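Local coordinates for cyclic nucleotide-binding protein (Ruegeria pomeroyi, PDB 3FX3), which probably acts as a DNA-binding transcription regulator of the Crp type, a dimer pairing a cyclic nucleotide-binding domain with a helix-turn-helix domain, at residues 43-48 with 61-66; 88-91 with 97-100; 118-121 with 126-129; 156-161 with 200-205. All coordinates share one frame; numbering follows the deposited sequence.

Interaction 1. Residues 43-48 with 61-66; sequences ETLFLQ and GWVKLF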
loop_
_atom_site.group_PDB
_atom_site.type_symbol
_atom_site.label_atom_id
_atom_site.label_comp_id
_atom_site.label_asym_id
_atom_site.label_seq_id
_atom_site.Cartn_x
_atom_site.Cartn_y
_atom_site.Cartn_z
ATOM N N GLU B 43 -27.374 10.169 -8.142
ATOM C CA GLU B 43 -28.135 9.471 -7.111
ATOM C C GLU B 43 -27.234 9.154 -5.910
ATOM O O GLU B 43 -26.075 8.714 -6.075
ATOM C CB GLU B 43 -28.734 8.180 -7.678
ATOM C CG GLU B 43 -29.750 7.525 -6.722
ATOM C CD GLU B 43 -30.437 6.267 -7.271
ATOM O OE1 GLU B 43 -30.442 6.040 -8.506
ATOM O OE2 GLU B 43 -31.003 5.526 -6.429
ATOM N N THR B 44 -27.802 9.331 -4.717
ATOM C CA THR B 44 -27.168 8.995 -3.458
ATOM C C THR B 44 -27.070 7.465 -3.234
ATOM O O THR B 44 -28.057 6.746 -3.414
ATOM C CB THR B 44 -27.943 9.621 -2.292
ATOM O OG1 THR B 44 -27.831 11.043 -2.381
ATOM C CG2 THR B 44 -27.422 9.144 -0.924
ATOM N N LEU B 45 -25.876 6.992 -2.861
ATOM C CA LEU B 45 -25.676 5.606 -2.394
ATOM C C LEU B 45 -25.848 5.572 -0.901
ATOM O O LEU B 45 -26.523 4.701 -0.385
ATOM C CB LEU B 45 -24.278 5.084 -2.727
ATOM C CG LEU B 45 -23.981 4.658 -4.164
ATOM C CD1 LEU B 45 -23.919 5.878 -5.098
ATOM C CD2 LEU B 45 -22.666 3.868 -4.200
ATOM N N PHE B 46 -25.212 6.524 -0.209
ATOM C CA PHE B 46 -25.421 6.712 1.199
ATOM C C PHE B 46 -25.006 8.095 1.600
ATOM O O PHE B 46 -24.301 8.774 0.885
ATOM C CB PHE B 46 -24.664 5.676 2.037
ATOM C CG PHE B 46 -23.165 5.619 1.778
ATOM C CD1 PHE B 46 -22.297 6.506 2.400
ATOM C CD2 PHE B 46 -22.628 4.646 0.952
ATOM C CE1 PHE B 46 -20.924 6.444 2.170
ATOM C CE2 PHE B 46 -21.248 4.572 0.714
ATOM C CZ PHE B 46 -20.399 5.464 1.326
ATOM N N LEU B 47 -25.429 8.470 2.788
ATOM C CA LEU B 47 -25.135 9.766 3.359
ATOM C C LEU B 47 -24.326 9.629 4.654
ATOM O O LEU B 47 -24.491 8.679 5.437
ATOM C CB LEU B 47 -26.447 10.522 3.655
ATOM C CG LEU B 47 -27.334 10.914 2.473
ATOM C CD1 LEU B 47 -28.641 11.618 2.985
ATOM C CD2 LEU B 47 -26.521 11.826 1.483
ATOM N N GLN B 48 -23.469 10.623 4.853
ATOM C CA GLN B 48 -22.761 10.863 6.087
ATOM C C GLN B 48 -23.678 10.681 7.298
ATOM O O GLN B 48 -24.783 11.158 7.283
ATOM C CB GLN B 48 -22.263 12.306 6.050
ATOM C CG GLN B 48 -20.958 12.533 6.686
ATOM C CD GLN B 48 -20.479 13.989 6.584
ATOM O OE1 GLN B 48 -20.370 14.576 5.494
ATOM N NE2 GLN B 48 -20.199 14.567 7.732
ATOM N N GLY B 61 -19.104 2.361 -13.856
ATOM C CA GLY B 61 -19.345 3.786 -13.587
ATOM C C GLY B 61 -18.403 4.357 -12.548
ATOM O O GLY B 61 -17.426 3.732 -12.185
ATOM N N TRP B 62 -18.693 5.566 -12.087
ATOM C CA TRP B 62 -17.832 6.306 -11.155
ATOM C C TRP B 62 -18.653 6.788 -9.962
ATOM O O TRP B 62 -19.723 7.374 -10.132
ATOM C CB TRP B 62 -17.217 7.507 -11.856
ATOM C CG TRP B 62 -16.136 7.145 -12.812
ATOM C CD1 TRP B 62 -16.278 6.776 -14.114
ATOM C CD2 TRP B 62 -14.732 7.097 -12.527
ATOM N NE1 TRP B 62 -15.037 6.503 -14.666
ATOM C CE2 TRP B 62 -14.078 6.687 -13.700
ATOM C CE3 TRP B 62 -13.969 7.357 -11.386
ATOM C CZ2 TRP B 62 -12.697 6.530 -13.769
ATOM C CZ3 TRP B 62 -12.589 7.211 -11.459
ATOM C CH2 TRP B 62 -11.971 6.820 -12.650
ATOM N N VAL B 63 -18.142 6.552 -8.763
ATOM C CA VAL B 63 -18.783 6.979 -7.519
ATOM C C VAL B 63 -17.854 7.952 -6.828
ATOM O O VAL B 63 -16.646 7.718 -6.769
ATOM C CB VAL B 63 -19.036 5.760 -6.615
ATOM C CG1 VAL B 63 -19.553 6.161 -5.234
ATOM C CG2 VAL B 63 -20.019 4.835 -7.315
ATOM N N LYS B 64 -18.382 9.059 -6.323
ATOM C CA LYS B 64 -17.546 9.978 -5.544
ATOM C C LYS B 64 -17.909 9.904 -4.068
ATOM O O LYS B 64 -19.075 9.721 -3.722
ATOM C CB LYS B 64 -17.660 11.408 -6.053
ATOM C CG LYS B 64 -18.910 12.184 -5.622
ATOM C CD LYS B 64 -18.896 13.663 -6.086
ATOM C CE LYS B 64 -20.321 14.227 -6.120
ATOM N NZ LYS B 64 -20.432 15.644 -6.581
ATOM N N LEU B 65 -16.915 10.047 -3.206
ATOM C CA LEU B 65 -17.132 10.175 -1.780
ATOM C C LEU B 65 -16.772 11.613 -1.414
ATOM O O LEU B 65 -15.749 12.111 -1.861
ATOM C CB LEU B 65 -16.230 9.213 -1.005
ATOM C CG LEU B 65 -16.706 7.761 -0.804
ATOM C CD1 LEU B 65 -17.436 7.224 -1.982
ATOM C CD2 LEU B 65 -15.543 6.815 -0.401
ATOM N N PHE B 66 -17.570 12.249 -0.567
ATOM C CA PHE B 66 -17.337 13.650 -0.205
ATOM C C PHE B 66 -17.849 13.941 1.208
ATOM O O PHE B 66 -18.767 13.274 1.685
ATOM C CB PHE B 66 -18.016 14.571 -1.233
ATOM C CG PHE B 66 -19.519 14.440 -1.284
ATOM C CD1 PHE B 66 -20.112 13.490 -2.088
ATOM C CD2 PHE B 66 -20.334 15.302 -0.554
ATOM C CE1 PHE B 66 -21.500 13.353 -2.143
ATOM C CE2 PHE B 66 -21.727 15.192 -0.600
ATOM C CZ PHE B 66 -22.314 14.226 -1.404
#
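The carboxamide of Gln-48 comes up to strand 62-68 at Phe-66, with OE1 4.3 Å from the carbonyl O of Phe-66, a loose approach of two acceptors. What holds that amide lies two residues further along the same strand: OE1 accepts the backbone N-H of Met-68. A second flat group, the ring of Phe-46, has Tyr-97 stacked over one face and also meets the His-56 ring at about 25° between planes, while Leu-65 stays 4.8 Å off, measured from its CD1 to CZ at the rim of the Phe-46 ring.

True side-chain contact is made by Leu-45 and Val-63, which reach toward each other tip to tip, CD2 of Leu-45 lying 4.0 Å from CG1 of Val-63. On Val-63 the branch that touches is the one anti to the backbone N (chi1 173°). Residues 45-48 and 63-66 run the same way, 13° apart, with CA atoms of Leu-45 and Val-63 separated by 8.7 Å, too far for neighbouring strands. Strand 100-103 lies between them and is antiparallel to both, in one sheet of the beta-roll of a cyclic nucleotide-binding domain. Leu-45 and Phe-46 both face Ala-101 on that middle strand and make a classic beta bulge. There the chain turns a corner, and beyond it the backbone N of Gln-48 bonds to Ser-100 OG. Val-63 points into the roll, where it also packs on Phe-86 of the facing sheet.

Interaction 2. Residues 88-91 with 97-100; sequences EAVA and YPVS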
loop_
_atom_site.group_PDB
_atom_site.type_symbol
_atom_site.label_atom_id
_atom_site.label_comp_id
_atom_site.label_asym_id
_atom_site.label_seq_id
_atom_site.Cartn_x
_atom_site.Cartn_y
_atom_site.Cartn_z
ATOM N N GLU B 88 -14.883 -0.790 3.609
ATOM C CA GLU B 88 -14.533 -1.984 4.385
ATOM C C GLU B 88 -14.347 -1.632 5.853
ATOM O O GLU B 88 -14.991 -2.241 6.717
ATOM C CB GLU B 88 -13.252 -2.684 3.875
ATOM C CG GLU B 88 -13.238 -3.099 2.414
ATOM C CD GLU B 88 -12.735 -2.018 1.457
ATOM O OE1 GLU B 88 -12.650 -0.835 1.844
ATOM O OE2 GLU B 88 -12.427 -2.363 0.296
ATOM N N ALA B 89 -13.495 -0.650 6.138
ATOM C CA ALA B 89 -13.158 -0.322 7.523
ATOM C C ALA B 89 -14.397 0.079 8.318
ATOM O O ALA B 89 -14.621 -0.393 9.456
ATOM C CB ALA B 89 -12.076 0.799 7.596
ATOM N N VAL B 90 -15.209 0.978 7.749
ATOM C CA VAL B 90 -16.314 1.499 8.519
ATOM C C VAL B 90 -17.390 0.441 8.729
ATOM O O VAL B 90 -18.054 0.413 9.775
ATOM C CB VAL B 90 -16.860 2.841 7.934
ATOM C CG1 VAL B 90 -17.387 2.685 6.510
ATOM C CG2 VAL B 90 -17.938 3.337 8.833
ATOM N N ALA B 91 -17.538 -0.464 7.762
ATOM C CA ALA B 91 -18.490 -1.523 7.890
ATOM C C ALA B 91 -18.048 -2.505 9.005
ATOM O O ALA B 91 -18.863 -2.942 9.805
ATOM C CB ALA B 91 -18.683 -2.254 6.547
ATOM N N TYR B 97 -21.106 6.536 8.782
ATOM C CA TYR B 97 -20.362 6.966 7.607
ATOM C C TYR B 97 -19.785 8.360 7.838
ATOM O O TYR B 97 -20.515 9.257 8.253
ATOM C CB TYR B 97 -21.250 7.004 6.378
ATOM C CG TYR B 97 -21.538 5.679 5.723
ATOM C CD1 TYR B 97 -20.507 4.877 5.262
ATOM C CD2 TYR B 97 -22.851 5.233 5.529
ATOM C CE1 TYR B 97 -20.751 3.660 4.644
ATOM C CE2 TYR B 97 -23.115 3.997 4.877
ATOM C CZ TYR B 97 -22.032 3.229 4.427
ATOM O OH TYR B 97 -22.221 2.011 3.782
ATOM N N PRO B 98 -18.475 8.547 7.585
ATOM C CA PRO B 98 -17.833 9.849 7.734
ATOM C C PRO B 98 -17.961 10.697 6.468
ATOM O O PRO B 98 -17.595 11.860 6.481
ATOM C CB PRO B 98 -16.359 9.489 7.993
ATOM C CG PRO B 98 -16.157 8.214 7.309
ATOM C CD PRO B 98 -17.488 7.493 7.282
ATOM N N VAL B 99 -18.481 10.096 5.397
ATOM C CA VAL B 99 -18.657 10.740 4.107
ATOM C C VAL B 99 -19.975 10.292 3.485
ATOM O O VAL B 99 -20.590 9.294 3.930
ATOM C CB VAL B 99 -17.501 10.420 3.140
ATOM C CG1 VAL B 99 -16.169 10.956 3.689
ATOM C CG2 VAL B 99 -17.409 8.936 2.863
ATOM N N SER B 100 -20.419 11.045 2.477
ATOM C CA SER B 100 -21.515 10.630 1.612
ATOM C C SER B 100 -20.938 10.084 0.329
ATOM O O SER B 100 -19.790 10.362 0.012
ATOM C CB SER B 100 -22.416 11.825 1.317
ATOM O OG SER B 100 -22.936 12.333 2.534
#
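Segment 88-91, the first turn of helix 88-93, and the irregular segment 97-100 approach without a backbone hydrogen bond between them, the CA atoms of Val-90 and Tyr-97 standing 6.9 Å apart. Val-90 carries the helix side alone, and its two methyl groups divide the work. CG1 takes the tyrosine: it lies 4.0 Å from CE1 of Tyr-97 and equally far from CD1 of that ring, so it straddles one C-C bond of the ring, coming in obliquely. CG2 turns to the proline, ending 4.5 Å from CD of Pro-98, a looser touch at the more open side of the contact. Taken as whole side chains, Val-90 and Tyr-97 cross at about a right angle. A chi1 of 61° sets CG1 between the backbone N and the carbonyl carbon of Val-90, and leaves CG2 anti to that N, which is how the two methyls come to serve different partners.

A short helix followed by a loop leading into the next strand, within a cyclic nucleotide-binding domain, probably corresponds to the phosphate-binding cassette of cAMP-binding relatives; here the contact closes the helix onto its own loop. The polar end of Tyr-97 has its own partner, the OH being hydrogen-bonded to His-56 NE2, so the ring is held at its hydroxyl end as well as meeting Val-90 CG1 at its CD1-CE1 bond. Ala-52 packs on both Val-90 and Tyr-97. At the start of the helix Glu-88 OE1 bonds to His-140 NE2 of the second subunit, while OE2 bonds to Ser-85 OG.

Interaction 3. Residues 118-121 with 126-129; sequences VSLM and EICI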
loop_
_atom_site.group_PDB
_atom_site.type_symbol
_atom_site.label_atom_id
_atom_site.label_comp_id
_atom_site.label_asym_id
_atom_site.label_seq_id
_atom_site.Cartn_x
_atom_site.Cartn_y
_atom_site.Cartn_z
ATOM N N VAL B 118 -19.145 -10.288 8.455
ATOM C CA VAL B 118 -18.784 -10.381 9.856
ATOM C C VAL B 118 -19.139 -11.741 10.479
ATOM O O VAL B 118 -18.317 -12.344 11.213
ATOM C CB VAL B 118 -19.389 -9.195 10.658
ATOM C CG1 VAL B 118 -19.297 -9.440 12.137
ATOM C CG2 VAL B 118 -18.642 -7.877 10.281
ATOM N N SER B 119 -20.317 -12.262 10.163
ATOM C CA SER B 119 -20.748 -13.474 10.812
ATOM C C SER B 119 -19.860 -14.659 10.391
ATOM O O SER B 119 -19.523 -15.510 11.228
ATOM C CB SER B 119 -22.225 -13.763 10.577
ATOM O OG SER B 119 -22.393 -14.219 9.255
ATOM N N LEU B 120 -19.444 -14.677 9.129
ATOM C CA LEU B 120 -18.453 -15.668 8.640
ATOM C C LEU B 120 -17.217 -15.710 9.548
ATOM O O LEU B 120 -16.764 -16.782 10.004
ATOM C CB LEU B 120 -18.055 -15.255 7.219
ATOM C CG LEU B 120 -17.401 -16.176 6.211
ATOM C CD1 LEU B 120 -18.258 -17.408 5.985
ATOM C CD2 LEU B 120 -17.161 -15.391 4.851
HETATM N N MSE B 121 -16.661 -14.524 9.825
HETATM C CA MSE B 121 -15.479 -14.432 10.697
HETATM C C MSE B 121 -15.753 -14.735 12.189
HETATM O O MSE B 121 -14.896 -15.238 12.907
HETATM C CB MSE B 121 -14.798 -13.083 10.495
HETATM C CG MSE B 121 -14.281 -12.899 9.039
HETATM SE SE MSE B 121 -13.352 -11.246 8.823
HETATM C CE MSE B 121 -14.918 -10.126 8.668
ATOM N N GLU B 126 -10.459 -18.546 11.745
ATOM C CA GLU B 126 -9.477 -18.897 10.742
ATOM C C GLU B 126 -9.671 -18.119 9.429
ATOM O O GLU B 126 -8.710 -17.842 8.721
ATOM C CB GLU B 126 -9.506 -20.387 10.487
ATOM C CG GLU B 126 -9.099 -21.224 11.755
ATOM C CD GLU B 126 -7.652 -21.012 12.171
ATOM O OE1 GLU B 126 -6.839 -20.558 11.311
ATOM O OE2 GLU B 126 -7.325 -21.275 13.354
ATOM N N ILE B 127 -10.893 -17.695 9.160
ATOM C CA ILE B 127 -11.157 -16.901 7.983
ATOM C C ILE B 127 -10.551 -15.516 8.147
ATOM O O ILE B 127 -9.821 -15.052 7.266
ATOM C CB ILE B 127 -12.654 -16.872 7.661
ATOM C CG1 ILE B 127 -13.088 -18.305 7.298
ATOM C CG2 ILE B 127 -12.974 -15.876 6.527
ATOM C CD1 ILE B 127 -14.606 -18.479 6.963
ATOM N N CYS B 128 -10.788 -14.869 9.279
ATOM C CA CYS B 128 -10.208 -13.527 9.505
ATOM C C CYS B 128 -8.684 -13.617 9.581
ATOM O O CYS B 128 -7.987 -12.768 9.014
ATOM C CB CYS B 128 -10.802 -12.878 10.772
ATOM S SG CYS B 128 -10.084 -11.212 11.179
ATOM N N ILE B 129 -8.154 -14.687 10.169
ATOM C CA ILE B 129 -6.707 -14.882 10.199
ATOM C C ILE B 129 -6.113 -14.945 8.787
ATOM O O ILE B 129 -5.095 -14.304 8.549
ATOM C CB ILE B 129 -6.298 -16.091 11.036
ATOM C CG1 ILE B 129 -6.576 -15.814 12.523
ATOM C CG2 ILE B 129 -4.799 -16.500 10.849
ATOM C CD1 ILE B 129 -6.556 -17.078 13.356
#
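This is an apolar contact between two consecutive helices, at the sharp bend where helix 114-123, following the beta-roll, gives way to the long helix 125-147. No hydrogen bond crosses it, and the helices come close, with 5.5 Å between the CA atoms of Met-121 and Cys-128. Met-121, modelled as selenomethionine, sets SE 3.6 Å from CB of Cys-128. Its chain runs out straight through chi2 and then bends at chi3 (-79°), so that the selenium lies against the cysteine while CE turns aside. Further back, CG of Met-121 is 4.1 Å from the CG2 methyl of Ile-127.

The other branch of Ile-127 works separately. Extended at chi2 (179°), it brings CD1 to 3.7 Å from CG of Leu-120 and 3.9 Å from that leucine's CD1, the two side chains crossing at about a right angle. Ile-127 therefore wedges against both Leu-120 and Met-121.

Cys-128 SG is joined by a disulfide to Cys-128 of the second subunit, covalently tying the two long helices together. Leu-132 of the second subunit packs on both Met-121 and Cys-128, and Glu-126 forms a salt bridge with Arg-122 of that subunit. Within the chain, Leu-92 of helix 88-93 meets Met-121 and Val-118, setting the bend between that short helix and the dimer interface.

Interaction 4. Residues 156-161 with 200-205; sequences QRVAEF and SRLKAA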
loop_
_atom_site.group_PDB
_atom_site.type_symbol
_atom_site.label_atom_id
_atom_site.label_comp_id
_atom_site.label_asym_id
_atom_site.label_seq_id
_atom_site.Cartn_x
_atom_site.Cartn_y
_atom_site.Cartn_z
ATOM N N GLN B 156 3.140 10.071 -18.249
ATOM C CA GLN B 156 3.340 8.638 -18.044
ATOM C C GLN B 156 2.422 8.117 -16.956
ATOM O O GLN B 156 1.878 7.019 -17.069
ATOM C CB GLN B 156 4.806 8.306 -17.716
ATOM C CG GLN B 156 5.712 8.403 -18.945
ATOM C CD GLN B 156 7.166 8.140 -18.645
ATOM O OE1 GLN B 156 7.750 8.774 -17.774
ATOM N NE2 GLN B 156 7.769 7.211 -19.387
ATOM N N ARG B 157 2.239 8.906 -15.905
ATOM C CA ARG B 157 1.365 8.480 -14.811
ATOM C C ARG B 157 -0.071 8.353 -15.269
ATOM O O ARG B 157 -0.756 7.451 -14.844
ATOM C CB ARG B 157 1.474 9.419 -13.621
ATOM C CG ARG B 157 2.859 9.366 -12.918
ATOM C CD ARG B 157 2.989 10.533 -11.933
ATOM N NE ARG B 157 1.964 10.374 -10.939
ATOM C CZ ARG B 157 1.199 11.317 -10.414
ATOM N NH1 ARG B 157 1.309 12.598 -10.720
ATOM N NH2 ARG B 157 0.320 10.933 -9.531
ATOM N N VAL B 158 -0.508 9.227 -16.174
ATOM C CA VAL B 158 -1.884 9.165 -16.689
ATOM C C VAL B 158 -2.044 7.954 -17.611
ATOM O O VAL B 158 -3.072 7.246 -17.558
ATOM C CB VAL B 158 -2.266 10.472 -17.412
ATOM C CG1 VAL B 158 -3.641 10.357 -18.106
ATOM C CG2 VAL B 158 -2.238 11.621 -16.412
ATOM N N ALA B 159 -1.017 7.710 -18.434
ATOM C CA ALA B 159 -0.979 6.513 -19.288
ATOM C C ALA B 159 -1.182 5.264 -18.431
ATOM O O ALA B 159 -1.971 4.388 -18.741
ATOM C CB ALA B 159 0.366 6.434 -20.034
ATOM N N GLU B 160 -0.460 5.221 -17.330
ATOM C CA GLU B 160 -0.519 4.113 -16.384
ATOM C C GLU B 160 -1.915 3.938 -15.772
ATOM O O GLU B 160 -2.446 2.818 -15.615
ATOM C CB GLU B 160 0.502 4.416 -15.287
ATOM C CG GLU B 160 0.998 3.252 -14.560
ATOM C CD GLU B 160 1.901 2.331 -15.410
ATOM O OE1 GLU B 160 3.033 2.737 -15.815
ATOM O OE2 GLU B 160 1.466 1.171 -15.617
ATOM N N PHE B 161 -2.504 5.065 -15.393
ATOM C CA PHE B 161 -3.863 5.076 -14.895
ATOM C C PHE B 161 -4.844 4.522 -15.952
ATOM O O PHE B 161 -5.656 3.652 -15.682
ATOM C CB PHE B 161 -4.214 6.506 -14.442
ATOM C CG PHE B 161 -5.647 6.679 -14.045
ATOM C CD1 PHE B 161 -6.060 6.338 -12.769
ATOM C CD2 PHE B 161 -6.577 7.177 -14.945
ATOM C CE1 PHE B 161 -7.388 6.478 -12.389
ATOM C CE2 PHE B 161 -7.908 7.341 -14.558
ATOM C CZ PHE B 161 -8.299 6.978 -13.270
ATOM N N SER B 200 -2.823 15.909 -23.591
ATOM C CA SER B 200 -2.367 16.448 -24.865
ATOM C C SER B 200 -1.181 15.627 -25.381
ATOM O O SER B 200 -1.197 15.131 -26.509
ATOM C CB SER B 200 -1.977 17.904 -24.720
ATOM O OG SER B 200 -1.646 18.421 -25.983
ATOM N N ARG B 201 -0.168 15.466 -24.542
ATOM C CA ARG B 201 0.958 14.611 -24.874
ATOM C C ARG B 201 0.537 13.208 -25.330
ATOM O O ARG B 201 1.113 12.671 -26.270
ATOM C CB ARG B 201 1.887 14.484 -23.675
ATOM C CG ARG B 201 2.717 15.722 -23.436
ATOM C CD ARG B 201 3.497 15.613 -22.128
ATOM N NE ARG B 201 4.874 16.081 -22.266
ATOM C CZ ARG B 201 5.228 17.347 -22.492
ATOM N NH1 ARG B 201 6.512 17.657 -22.604
ATOM N NH2 ARG B 201 4.306 18.310 -22.614
ATOM N N LEU B 202 -0.467 12.627 -24.675
ATOM C CA LEU B 202 -0.834 11.226 -24.920
ATOM C C LEU B 202 -1.561 11.029 -26.246
ATOM O O LEU B 202 -1.739 9.889 -26.693
ATOM C CB LEU B 202 -1.651 10.638 -23.753
ATOM C CG LEU B 202 -0.919 10.462 -22.411
ATOM C CD1 LEU B 202 -1.855 9.917 -21.333
ATOM C CD2 LEU B 202 0.311 9.571 -22.539
ATOM N N LYS B 203 -1.967 12.128 -26.876
ATOM C CA LYS B 203 -2.422 12.088 -28.266
ATOM C C LYS B 203 -1.375 11.336 -29.099
ATOM O O LYS B 203 -1.712 10.421 -29.849
ATOM C CB LYS B 203 -2.648 13.498 -28.835
ATOM C CG LYS B 203 -3.798 14.288 -28.168
ATOM C CD LYS B 203 -4.056 15.670 -28.854
ATOM C CE LYS B 203 -5.023 16.559 -28.030
ATOM N NZ LYS B 203 -5.354 17.896 -28.665
ATOM N N ALA B 204 -0.108 11.697 -28.925
ATOM C CA ALA B 204 0.987 11.037 -29.648
ATOM C C ALA B 204 1.104 9.520 -29.347
ATOM O O ALA B 204 1.671 8.795 -30.152
ATOM C CB ALA B 204 2.310 11.747 -29.363
ATOM N N ALA B 205 0.569 9.053 -28.207
ATOM C CA ALA B 205 0.569 7.618 -27.830
ATOM C C ALA B 205 -0.751 6.884 -28.143
ATOM O O ALA B 205 -0.971 5.762 -27.676
ATOM C CB ALA B 205 0.916 7.460 -26.340
#
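Leu-202 points at helix 156-161 and splits its two methyl groups between neighbouring residues there. CD1 lies 3.7 Å from CG1 of Val-158 and sits equally close to the backbone N of Ala-159, so this methyl rests on the helix backbone itself. CD2 takes the other side of the fork, 4.0 Å from CB of Ala-159. The small alanine lets the leucine come in this near, the CA atoms of Ala-159 and Leu-202 being 7.3 Å apart. Val-158 and Leu-202 cross obliquely; chi1 of 173° in the valine turns CG1, anti to its backbone N, to the leucine. The contact is buried and its side chains are apolar.

Both segments belong to the Crp-like helix-turn-helix domain, in which helix 192-203, following helix 182-187, is probably the recognition helix, as in relatives; Leu-202 lies near its C-terminal end. Earlier in the same helix, Leu-195, Ala-198 and Phe-199 also pack on Val-158, which thus serves more than one turn of helix 192-203. Helix 219-227 packs against both partners, with Leu-222 on Ala-159 and Tyr-225 on Leu-202.

How the interactions relate
Interactions 1 and 2 belong to the same cyclic nucleotide-binding domain and touch: Ser-100 N lies 2.9 Å from Phe-66 O, probably a hydrogen bond. Both are partly buried, and polar groups at their margins bond to neighbouring chain. Interactions 3 and 4 are buried helix-helix contacts of apolar side chains, their centres about 42 Å apart on opposite sides of the chain's centre. Helix 125-147 of the one and helix 154-165 of the other follow each other in the chain. Interaction 3 abuts the second subunit, as does the helix of interaction 2; interaction 4, in the probably DNA-binding helix-turn-helix domain, reaches it through Arg-157. That domain meets the roll where Trp-62 CH2 packs 3.7 Å from Phe-161 CZ.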